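Local coordinates for protein methylglyoxal reductase (NADPH-dependent) (Candida albicans SC5314, PDB 6KWS) that probably reduces methylglyoxal with NADPH as hydride donor, as a member of the NAD(P)-dependent epimerase/dehydratase family, at residues Phe196-Gln201 and Gly266-Gln271; Val274-Asp279 and Tyr321-Ser326. The protein carries 1 engineered substitution. All blocks are in the same frame, centred on the assembly; numbering follows the deposited sequence.

Interaction 1: residues Phe196-Gln201 and Gly266-Gln271; sequences FVFGPQ and GRFTSQ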
# COMPACT_ATOMS: atom_id res chain seq x y z
N PHE A 196 -2.93 7.41 1.68
CA PHE A 196 -2.24 7.06 2.92
C PHE A 196 -2.93 5.87 3.59
O PHE A 196 -4.14 5.88 3.80
CB PHE A 196 -2.21 8.24 3.89
CG PHE A 196 -1.40 9.39 3.41
CD1 PHE A 196 -0.01 9.31 3.40
CD2 PHE A 196 -2.03 10.56 2.99
CE1 PHE A 196 0.74 10.39 2.95
CE2 PHE A 196 -1.28 11.65 2.54
CZ PHE A 196 0.10 11.56 2.52
N VAL A 197 -2.15 4.85 3.90
CA VAL A 197 -2.70 3.61 4.43
C VAL A 197 -2.64 3.62 5.95
O VAL A 197 -1.55 3.64 6.54
CB VAL A 197 -1.96 2.39 3.86
CG1 VAL A 197 -2.53 1.16 4.47
CG2 VAL A 197 -2.07 2.36 2.34
N PHE A 198 -3.80 3.63 6.59
CA PHE A 198 -3.96 3.57 8.03
C PHE A 198 -4.38 2.16 8.43
O PHE A 198 -4.63 1.31 7.58
CB PHE A 198 -5.01 4.58 8.52
CG PHE A 198 -4.61 6.00 8.35
CD1 PHE A 198 -3.29 6.35 8.16
CD2 PHE A 198 -5.57 7.01 8.40
CE1 PHE A 198 -2.92 7.68 8.01
CE2 PHE A 198 -5.21 8.35 8.25
CZ PHE A 198 -3.88 8.68 8.06
N GLY A 199 -4.51 1.94 9.73
CA GLY A 199 -5.05 0.69 10.22
C GLY A 199 -4.03 -0.08 11.02
O GLY A 199 -2.83 0.19 10.97
N PRO A 200 -4.50 -1.08 11.77
CA PRO A 200 -3.59 -1.88 12.60
C PRO A 200 -2.74 -2.84 11.78
O PRO A 200 -3.08 -3.20 10.65
CB PRO A 200 -4.56 -2.65 13.49
CG PRO A 200 -5.72 -2.90 12.51
CD PRO A 200 -5.88 -1.61 11.80
N GLN A 201 -1.65 -3.29 12.39
CA GLN A 201 -0.90 -4.42 11.84
C GLN A 201 -1.62 -5.75 12.08
O GLN A 201 -2.43 -5.90 12.99
CB GLN A 201 0.49 -4.48 12.46
CG GLN A 201 1.16 -3.15 12.50
CD GLN A 201 2.62 -3.27 12.22
OE1 GLN A 201 3.42 -3.52 13.13
NE2 GLN A 201 3.00 -3.09 10.96
N GLY A 266 -11.61 8.30 2.15
CA GLY A 266 -12.01 9.62 2.56
C GLY A 266 -10.81 10.51 2.76
O GLY A 266 -9.69 10.19 2.36
N ARG A 267 -11.07 11.65 3.38
CA ARG A 267 -10.07 12.69 3.55
C ARG A 267 -9.80 12.90 5.03
O ARG A 267 -10.66 12.62 5.88
CB ARG A 267 -10.56 14.00 2.90
CG ARG A 267 -10.70 13.91 1.40
CD ARG A 267 -9.37 13.58 0.74
NE ARG A 267 -9.25 14.18 -0.59
CZ ARG A 267 -8.10 14.36 -1.23
NH1 ARG A 267 -6.95 14.00 -0.67
NH2 ARG A 267 -8.09 14.93 -2.44
N PHE A 268 -8.60 13.36 5.35
CA PHE A 268 -8.27 13.67 6.74
C PHE A 268 -7.32 14.85 6.78
O PHE A 268 -6.57 15.11 5.82
CB PHE A 268 -7.62 12.49 7.47
CG PHE A 268 -6.18 12.31 7.11
CD1 PHE A 268 -5.82 11.68 5.92
CD2 PHE A 268 -5.18 12.83 7.91
CE1 PHE A 268 -4.48 11.54 5.56
CE2 PHE A 268 -3.85 12.70 7.56
CZ PHE A 268 -3.49 12.05 6.39
N THR A 269 -7.33 15.56 7.91
CA THR A 269 -6.19 16.35 8.35
C THR A 269 -5.76 15.84 9.72
O THR A 269 -6.43 15.02 10.34
CB THR A 269 -6.51 17.84 8.43
OG1 THR A 269 -7.13 18.13 9.69
CG2 THR A 269 -7.41 18.26 7.29
N SER A 270 -4.62 16.33 10.20
CA SER A 270 -4.16 15.89 11.51
C SER A 270 -5.18 16.22 12.58
O SER A 270 -5.33 15.46 13.54
CB SER A 270 -2.82 16.53 11.85
OG SER A 270 -1.80 15.91 11.10
N GLN A 271 -5.89 17.33 12.42
CA GLN A 271 -6.93 17.65 13.39
C GLN A 271 -8.02 16.59 13.41
O GLN A 271 -8.60 16.31 14.46
CB GLN A 271 -7.50 19.04 13.09
CG GLN A 271 -8.55 19.48 14.08
CD GLN A 271 -7.97 19.85 15.44
OE1 GLN A 271 -7.12 20.74 15.55
NE2 GLN A 271 -8.44 19.17 16.48
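F268 stands at the centre of a three-ring aromatic cluster, reaching out from strand 260-269 to meet F198 and F196, two side chains on the same side of the short strand 196-198. F198 makes the edge-to-face (T-shaped) pair: its rim atom CZ comes down on one face of the F268 ring, 3.8 Å from F268 CZ and displaced toward the rim rather than over the middle. The ring centroids of F198 and F268 lie 5.1 Å apart and the planes are inclined at 65°. F196 approaches from a different quarter, at the edge of F268 and close to its plane, where F196 CD2 lies 3.7 Å from F268 CE1. Seen from F196 the meeting is oblique, although the two planes are nearly perpendicular at 82°.

The backbones stay well separated, with CA of F196 and CA of R267 9.7 Å apart, and no hydrogen bond joins the segments. Strand 234-239 lies between them in the sheet, and the main chains of F196 and F198 pair with it at G236 and V238; the phenyl rings therefore reach across an intervening strand. F268 takes a first torsion of 77°, setting CG between its backbone N and carbonyl carbon and sending the ring across that gap.

V197, between the two phenylalanines in sequence, is an NADPH-binding residue, so the cluster is built on a strand that contributes to the cofactor site. The contact is wholly apolar: its cohesion rests on dispersion, desolvation and the quadrupole attraction of one C-H edge for a ring face, with no directional polar bond.

Interaction 2: residues Val274-Asp279 and Tyr321-Ser326; sequences VDIIND and YNLEQS
I276 meets L323 and E324 through a single methyl group at the end of its side chain. With CG1 beside the backbone N (chi1 -68°) and the chain then extended (chi2 -176°), CD1 projects from helix 270-280 against the first turn of helix 323-337. There it lies 3.5 Å from L323 CD1 and 3.6 Å from E324 CA, packing against both a leucine branch and the helix backbone. The leucine side chain runs across that of I276 at a slant, and its CB and CG also line the approach of the methyl. E324 adds its CB, 4.2 Å from I276 CD1, while the end of its side chain leads away.

The first turn of helix 323-337 is fixed by reciprocal bonds. Q325 N donates to N322 OD1 over 2.9 Å, almost straight at 175°, and N322 N returns a bond to Q325 OE1 at 3.1 Å, in the carbonyl plane on a lone pair. V327, one residue beyond the segment, also touches the side chains of I276 and I277. Apolar packing of one helix against the N-terminal turn of another is thus combined with a capping box, the N-cap motif formed by N322 and Q325.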
# COMPACT_ATOMS: atom_id res chain seq x y z
N VAL A 274 -6.53 13.92 15.78
CA VAL A 274 -6.59 14.45 17.15
C VAL A 274 -7.99 14.34 17.72
O VAL A 274 -8.20 13.74 18.79
CB VAL A 274 -6.09 15.91 17.18
CG1 VAL A 274 -6.24 16.47 18.58
CG2 VAL A 274 -4.64 15.97 16.73
N ASP A 275 -8.99 14.88 17.00
CA ASP A 275 -10.38 14.85 17.47
C ASP A 275 -10.85 13.43 17.77
O ASP A 275 -11.47 13.18 18.81
CB ASP A 275 -11.30 15.50 16.43
CG ASP A 275 -11.18 17.02 16.39
OD1 ASP A 275 -10.55 17.61 17.30
OD2 ASP A 275 -11.72 17.63 15.42
N ILE A 276 -10.58 12.48 16.86
CA ILE A 276 -11.00 11.10 17.09
C ILE A 276 -10.36 10.55 18.35
O ILE A 276 -11.02 9.90 19.18
CB ILE A 276 -10.68 10.21 15.88
CG1 ILE A 276 -11.53 10.59 14.67
CG2 ILE A 276 -10.89 8.75 16.25
CD1 ILE A 276 -11.34 9.67 13.46
N ILE A 277 -9.06 10.81 18.53
CA ILE A 277 -8.35 10.25 19.67
C ILE A 277 -8.85 10.88 20.97
O ILE A 277 -9.16 10.17 21.94
CB ILE A 277 -6.83 10.43 19.48
CG1 ILE A 277 -6.37 9.65 18.23
CG2 ILE A 277 -6.03 9.98 20.72
CD1 ILE A 277 -4.89 9.84 17.89
N ASN A 278 -8.97 12.21 20.99
CA ASN A 278 -9.46 12.88 22.19
C ASN A 278 -10.86 12.42 22.58
O ASN A 278 -11.18 12.37 23.77
CB ASN A 278 -9.40 14.40 22.02
CG ASN A 278 -8.05 14.98 22.43
OD1 ASN A 278 -7.54 14.66 23.50
ND2 ASN A 278 -7.47 15.85 21.60
N ASP A 279 -11.68 12.00 21.60
CA ASP A 279 -13.04 11.56 21.92
C ASP A 279 -13.18 10.05 22.18
O ASP A 279 -14.20 9.63 22.73
CB ASP A 279 -14.00 11.99 20.80
CG ASP A 279 -14.56 13.42 21.03
OD1 ASP A 279 -15.38 13.60 21.98
OD2 ASP A 279 -14.17 14.38 20.28
N TYR A 321 -13.96 0.33 6.03
CA TYR A 321 -13.88 0.98 7.33
C TYR A 321 -13.94 2.50 7.18
O TYR A 321 -13.58 3.06 6.13
CB TYR A 321 -12.58 0.61 8.04
CG TYR A 321 -12.49 -0.82 8.49
CD1 TYR A 321 -12.99 -1.21 9.72
CD2 TYR A 321 -11.86 -1.79 7.70
CE1 TYR A 321 -12.88 -2.51 10.15
CE2 TYR A 321 -11.76 -3.11 8.12
CZ TYR A 321 -12.27 -3.46 9.36
OH TYR A 321 -12.19 -4.75 9.84
N ASN A 322 -14.39 3.19 8.22
CA ASN A 322 -14.37 4.65 8.20
C ASN A 322 -13.20 5.17 9.05
O ASN A 322 -12.47 4.39 9.69
CB ASN A 322 -15.71 5.24 8.65
CG ASN A 322 -16.05 4.91 10.11
OD1 ASN A 322 -15.20 4.90 11.00
ND2 ASN A 322 -17.34 4.66 10.35
N LEU A 323 -13.03 6.50 9.08
CA LEU A 323 -11.90 7.09 9.80
C LEU A 323 -11.88 6.65 11.26
O LEU A 323 -10.83 6.21 11.77
CB LEU A 323 -11.93 8.61 9.72
CG LEU A 323 -10.63 9.36 9.38
CD1 LEU A 323 -10.52 10.63 10.18
CD2 LEU A 323 -9.37 8.53 9.51
N GLU A 324 -13.02 6.75 11.95
CA GLU A 324 -13.02 6.46 13.39
C GLU A 324 -12.64 5.01 13.66
O GLU A 324 -11.82 4.74 14.54
CB GLU A 324 -14.38 6.81 14.01
CG GLU A 324 -14.57 6.39 15.51
CD GLU A 324 -14.99 4.92 15.71
OE1 GLU A 324 -14.40 4.23 16.59
OE2 GLU A 324 -15.90 4.44 14.97
N GLN A 325 -13.22 4.06 12.93
CA GLN A 325 -12.83 2.67 13.14
C GLN A 325 -11.35 2.49 12.88
O GLN A 325 -10.62 1.92 13.71
CB GLN A 325 -13.64 1.74 12.24
CG GLN A 325 -15.09 2.07 12.22
CD GLN A 325 -15.89 1.16 11.33
OE1 GLN A 325 -15.82 1.26 10.10
NE2 GLN A 325 -16.66 0.27 11.93
N SER A 326 -10.88 2.99 11.74
CA SER A 326 -9.50 2.78 11.34
C SER A 326 -8.55 3.41 12.35
O SER A 326 -7.58 2.77 12.79
CB SER A 326 -9.28 3.35 9.94
OG SER A 326 -8.06 2.90 9.39

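How the interactions relate
After the strands and helices up to strand 188-194, the chain enters strand 196-198, where interaction 1 opens; it closes a loop of 64 intervening residues when F268 of strand 260-269, two places along the sheet, reaches its phenylalanines. The chain then passes directly into helix 270-280, where interaction 2 opens, and 41 residues later helix 323-337 closes that second loop. The two are in series, neither nesting nor crossing. Interaction 1 joins strand to strand and interaction 2 helix to helix. The sheet continues into helix 270-280 along the chain and meets helix 323-337 directly, with F198 CB 3.6 Å from S326 OG; the two centres are 9 Å apart.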